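Synaptic vesicle membrane protein VAT-1 homolog-like (Homo sapiens, PDB 4A27) is probably an oxidoreductase of the quinone oxidoreductase branch of the medium-chain dehydrogenase family, its substrate not established. Local coordinates at residues 6-18 and 50-64. Sequence-based numbering, arbitrary orientation.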
loop_
_atom_site.group_PDB
_atom_site.type_symbol
_atom_site.label_atom_id
_atom_site.label_comp_id
_atom_site.label_asym_id
_atom_site.label_seq_id
_atom_site.Cartn_x
_atom_site.Cartn_y
_atom_site.Cartn_z
ATOM N N ALA A 6 33.878 -3.437 24.622
ATOM C CA ALA A 6 32.627 -3.712 24.008
ATOM C C ALA A 6 31.635 -4.200 25.056
ATOM O O ALA A 6 32.027 -4.570 26.162
ATOM C CB ALA A 6 32.800 -4.754 22.905
ATOM N N VAL A 7 30.343 -4.088 24.737
ATOM C CA VAL A 7 29.296 -4.676 25.558
ATOM C C VAL A 7 29.095 -6.079 24.988
ATOM O O VAL A 7 28.978 -6.247 23.778
ATOM C CB VAL A 7 27.978 -3.898 25.509
ATOM C CG1 VAL A 7 26.898 -4.634 26.320
ATOM C CG2 VAL A 7 28.159 -2.469 26.029
ATOM N N VAL A 8 29.116 -7.076 25.866
ATOM C CA VAL A 8 28.868 -8.448 25.486
ATOM C C VAL A 8 27.579 -8.933 26.161
ATOM O O VAL A 8 27.320 -8.620 27.335
ATOM C CB VAL A 8 30.037 -9.377 25.896
ATOM C CG1 VAL A 8 29.877 -10.732 25.166
ATOM C CG2 VAL A 8 31.349 -8.749 25.562
ATOM N N LEU A 9 26.777 -9.664 25.396
ATOM C CA LEU A 9 25.649 -10.408 25.932
ATOM C C LEU A 9 26.159 -11.824 26.227
ATOM O O LEU A 9 26.450 -12.577 25.300
ATOM C CB LEU A 9 24.505 -10.449 24.922
ATOM C CG LEU A 9 23.232 -11.166 25.323
ATOM C CD1 LEU A 9 22.600 -10.524 26.540
ATOM C CD2 LEU A 9 22.296 -11.200 24.137
ATOM N N ALA A 10 26.295 -12.158 27.514
ATOM C CA ALA A 10 26.903 -13.437 27.936
ATOM C C ALA A 10 26.040 -14.623 27.526
ATOM O O ALA A 10 26.531 -15.575 26.933
ATOM C CB ALA A 10 27.120 -13.440 29.428
ATOM N N GLY A 11 24.752 -14.537 27.838
ATOM C CA GLY A 11 23.731 -15.411 27.257
ATOM C C GLY A 11 22.381 -14.700 27.274
ATOM O O GLY A 11 22.267 -13.584 27.782
ATOM N N PHE A 12 21.355 -15.324 26.712
ATOM C CA PHE A 12 20.008 -14.740 26.744
ATOM C C PHE A 12 19.430 -14.814 28.152
ATOM O O PHE A 12 19.728 -15.737 28.903
ATOM C CB PHE A 12 19.074 -15.452 25.773
ATOM C CG PHE A 12 19.549 -15.427 24.353
ATOM C CD1 PHE A 12 19.757 -14.216 23.706
ATOM C CD2 PHE A 12 19.774 -16.612 23.654
ATOM C CE1 PHE A 12 20.182 -14.176 22.389
ATOM C CE2 PHE A 12 20.207 -16.584 22.336
ATOM C CZ PHE A 12 20.407 -15.359 21.698
ATOM N N GLY A 13 18.593 -13.837 28.490
ATOM C CA GLY A 13 18.067 -13.678 29.844
ATOM C C GLY A 13 17.728 -12.216 30.110
ATOM O O GLY A 13 17.462 -11.455 29.180
ATOM N N GLY A 14 17.745 -11.816 31.379
ATOM C CA GLY A 14 17.434 -10.439 31.765
ATOM C C GLY A 14 18.647 -9.522 31.723
ATOM O O GLY A 14 19.717 -9.889 31.199
ATOM N N LEU A 15 18.479 -8.335 32.303
ATOM C CA LEU A 15 19.495 -7.271 32.238
ATOM C C LEU A 15 20.888 -7.739 32.644
ATOM O O LEU A 15 21.886 -7.310 32.047
ATOM C CB LEU A 15 19.076 -6.072 33.104
ATOM C CG LEU A 15 17.893 -5.231 32.578
ATOM C CD1 LEU A 15 17.396 -4.214 33.636
ATOM C CD2 LEU A 15 18.243 -4.492 31.254
ATOM N N ASN A 16 20.937 -8.644 33.628
ATOM C CA ASN A 16 22.185 -9.081 34.256
ATOM C C ASN A 16 23.105 -9.931 33.387
ATOM O O ASN A 16 24.203 -10.297 33.810
ATOM C CB ASN A 16 21.871 -9.858 35.548
ATOM N N LYS A 17 22.656 -10.250 32.183
ATOM C CA LYS A 17 23.484 -10.958 31.212
ATOM C C LYS A 17 24.384 -10.019 30.386
ATOM O O LYS A 17 25.218 -10.505 29.611
ATOM C CB LYS A 17 22.594 -11.764 30.267
ATOM C CG LYS A 17 21.712 -12.789 30.948
ATOM C CD LYS A 17 22.507 -14.027 31.315
ATOM C CE LYS A 17 21.626 -15.113 31.896
ATOM N NZ LYS A 17 22.368 -16.373 32.098
ATOM N N LEU A 18 24.193 -8.701 30.526
ATOM C CA LEU A 18 25.020 -7.695 29.835
ATOM C C LEU A 18 26.222 -7.235 30.687
ATOM O O LEU A 18 26.093 -6.864 31.857
ATOM C CB LEU A 18 24.190 -6.455 29.433
ATOM C CG LEU A 18 23.169 -6.546 28.297
ATOM C CD1 LEU A 18 22.220 -5.370 28.326
ATOM C CD2 LEU A 18 23.824 -6.692 26.890
ATOM N N ARG A 50 18.283 -9.298 23.670
ATOM C CA ARG A 50 18.712 -9.603 25.044
ATOM C C ARG A 50 17.950 -10.776 25.687
ATOM O O ARG A 50 18.543 -11.581 26.405
ATOM C CB ARG A 50 18.575 -8.364 25.923
ATOM C CG ARG A 50 19.422 -8.412 27.178
ATOM C CD ARG A 50 18.607 -8.546 28.448
ATOM N NE ARG A 50 17.777 -7.367 28.664
ATOM C CZ ARG A 50 16.454 -7.366 28.823
ATOM N NH1 ARG A 50 15.752 -8.494 28.841
ATOM N NH2 ARG A 50 15.829 -6.210 28.996
ATOM N N GLN A 51 16.655 -10.888 25.412
ATOM C CA GLN A 51 15.870 -12.038 25.903
ATOM C C GLN A 51 15.953 -13.255 24.989
ATOM O O GLN A 51 15.517 -14.328 25.374
ATOM C CB GLN A 51 14.406 -11.657 26.094
ATOM C CG GLN A 51 14.180 -10.604 27.163
ATOM C CD GLN A 51 12.719 -10.198 27.244
ATOM O OE1 GLN A 51 12.103 -9.849 26.228
ATOM N NE2 GLN A 51 12.154 -10.249 28.449
ATOM N N GLY A 52 16.497 -13.098 23.782
ATOM C CA GLY A 52 16.522 -14.195 22.799
ATOM C C GLY A 52 15.238 -14.333 21.990
ATOM O O GLY A 52 15.027 -15.360 21.341
ATOM N N ASN A 53 14.386 -13.301 22.014
ATOM C CA ASN A 53 13.185 -13.233 21.160
ATOM C C ASN A 53 13.516 -12.785 19.740
ATOM O O ASN A 53 13.181 -11.676 19.330
ATOM C CB ASN A 53 12.139 -12.264 21.741
ATOM C CG ASN A 53 11.472 -12.782 23.003
ATOM O OD1 ASN A 53 12.024 -12.703 24.097
ATOM N ND2 ASN A 53 10.251 -13.285 22.851
ATOM N N ILE A 54 14.188 -13.635 18.983
ATOM C CA ILE A 54 14.505 -13.306 17.598
ATOM C C ILE A 54 14.663 -14.642 16.897
ATOM O O ILE A 54 15.556 -15.383 17.254
ATOM C CB ILE A 54 15.809 -12.448 17.489
ATOM N N ASP A 55 13.784 -14.950 15.942
ATOM C CA ASP A 55 13.711 -16.279 15.304
ATOM C C ASP A 55 14.265 -16.280 13.860
ATOM O O ASP A 55 13.546 -15.863 12.956
ATOM C CB ASP A 55 12.251 -16.750 15.281
ATOM N N ASN A 56 15.484 -16.780 13.598
ATOM C CA ASN A 56 16.314 -17.573 14.527
ATOM C C ASN A 56 17.494 -16.809 15.160
ATOM O O ASN A 56 18.202 -16.078 14.470
ATOM C CB ASN A 56 16.849 -18.817 13.811
ATOM N N PRO A 57 17.725 -17.015 16.475
ATOM C CA PRO A 57 18.676 -16.234 17.281
ATOM C C PRO A 57 20.158 -16.483 16.962
ATOM O O PRO A 57 20.530 -17.622 16.710
ATOM C CB PRO A 57 18.364 -16.690 18.713
ATOM C CG PRO A 57 17.766 -18.048 18.571
ATOM C CD PRO A 57 17.036 -18.051 17.276
ATOM N N PRO A 58 21.009 -15.431 16.996
ATOM C CA PRO A 58 22.442 -15.679 16.785
ATOM C C PRO A 58 23.067 -16.278 18.028
ATOM O O PRO A 58 22.458 -16.259 19.095
ATOM C CB PRO A 58 23.013 -14.282 16.530
ATOM C CG PRO A 58 22.126 -13.387 17.292
ATOM C CD PRO A 58 20.745 -14.012 17.301
ATOM N N LYS A 59 24.272 -16.815 17.887
ATOM C CA LYS A 59 24.920 -17.495 18.986
ATOM C C LYS A 59 25.401 -16.457 20.006
ATOM O O LYS A 59 25.787 -15.346 19.635
ATOM C CB LYS A 59 26.075 -18.361 18.468
ATOM N N THR A 60 25.320 -16.804 21.285
ATOM C CA THR A 60 25.955 -16.030 22.334
ATOM C C THR A 60 27.262 -16.721 22.649
ATOM O O THR A 60 27.365 -17.926 22.436
ATOM C CB THR A 60 25.063 -15.906 23.635
ATOM O OG1 THR A 60 24.712 -17.209 24.133
ATOM C CG2 THR A 60 23.798 -15.070 23.363
ATOM N N PRO A 61 28.261 -15.985 23.174
ATOM C CA PRO A 61 28.269 -14.534 23.460
ATOM C C PRO A 61 28.245 -13.710 22.184
ATOM O O PRO A 61 28.629 -14.204 21.122
ATOM C CB PRO A 61 29.585 -14.316 24.210
ATOM C CG PRO A 61 30.440 -15.509 23.855
ATOM C CD PRO A 61 29.457 -16.646 23.721
ATOM N N LEU A 62 27.754 -12.479 22.286
ATOM C CA LEU A 62 27.617 -11.606 21.128
ATOM C C LEU A 62 27.635 -10.151 21.545
ATOM O O LEU A 62 27.323 -9.814 22.674
ATOM C CB LEU A 62 26.345 -11.920 20.339
ATOM C CG LEU A 62 24.947 -11.655 20.914
ATOM C CD1 LEU A 62 24.532 -10.223 20.722
ATOM C CD2 LEU A 62 23.970 -12.576 20.202
ATOM N N VAL A 63 28.051 -9.295 20.626
ATOM C CA VAL A 63 28.050 -7.860 20.865
ATOM C C VAL A 63 26.726 -7.363 20.219
ATOM O O VAL A 63 26.489 -7.576 19.020
ATOM C CB VAL A 63 29.308 -7.209 20.265
ATOM C CG1 VAL A 63 29.292 -5.643 20.496
ATOM C CG2 VAL A 63 30.617 -7.859 20.832
ATOM N N PRO A 64 25.811 -6.798 21.022
ATOM C CA PRO A 64 24.564 -6.264 20.436
ATOM C C PRO A 64 24.714 -4.917 19.713
ATOM O O PRO A 64 25.800 -4.337 19.702
ATOM C CB PRO A 64 23.673 -6.022 21.649
ATOM C CG PRO A 64 24.410 -6.555 22.827
ATOM C CD PRO A 64 25.851 -6.572 22.473
#
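L62 O takes an almost straight bond from L9 N (2.8 Å, 178° at the hydrogen), and V8 CA gives the same oxygen a CA-H...O contact (3.5 Å). The return bond, from L62 N to L9 O, is longer at 3.3 Å and comes in tilted from the carbonyl plane; together the two bonds make L9 and L62 a single antiparallel hydrogen-bonded bridge. Beside it V8 CG1 packs alongside the ring of P61, which follows a cis peptide bond, while L9, its CG anti to the backbone N (chi1 -179°), sends CD2 toward L62 CD1 and lays CD1 across R50 CG. Farther along, the ring of F12 is clasped between T60 and G52: T60 CG2 sits over one face, 3.9 Å from the ring centroid, and G52 CA over the opposite face at 3.7 Å, both as CH-pi contacts. CZ at the far end of the ring reaches P58 O (3.4 Å) and P57 CB. With an alanine here, T60 CG2 and G52 CA would probably lose the ring that both pack on, leaving a gap between them. G52 closes helix 44-51 in a Schellman motif, and a side chain there would collide with the F12 ring. At the same helix end R50 O accepts G13 N in its carbonyl plane (3.1 Å). The R50 chain, bent at chi2 (-111°) and chi3, runs back along the 13-15 backbone, CD lying against G13 O and G14 O; NH1 makes a weak bond to G13 O, L15 N lies over one guanidinium face, and NE is buried without a partner. M326 of helix 322-330 adjoins R50 and L15. The contact thus ties the N-terminal hairpin of strands 4-9 and 18-23 to the end of helix 44-51 and its following loop, within the GroES-like catalytic domain typical of medium-chain dehydrogenases.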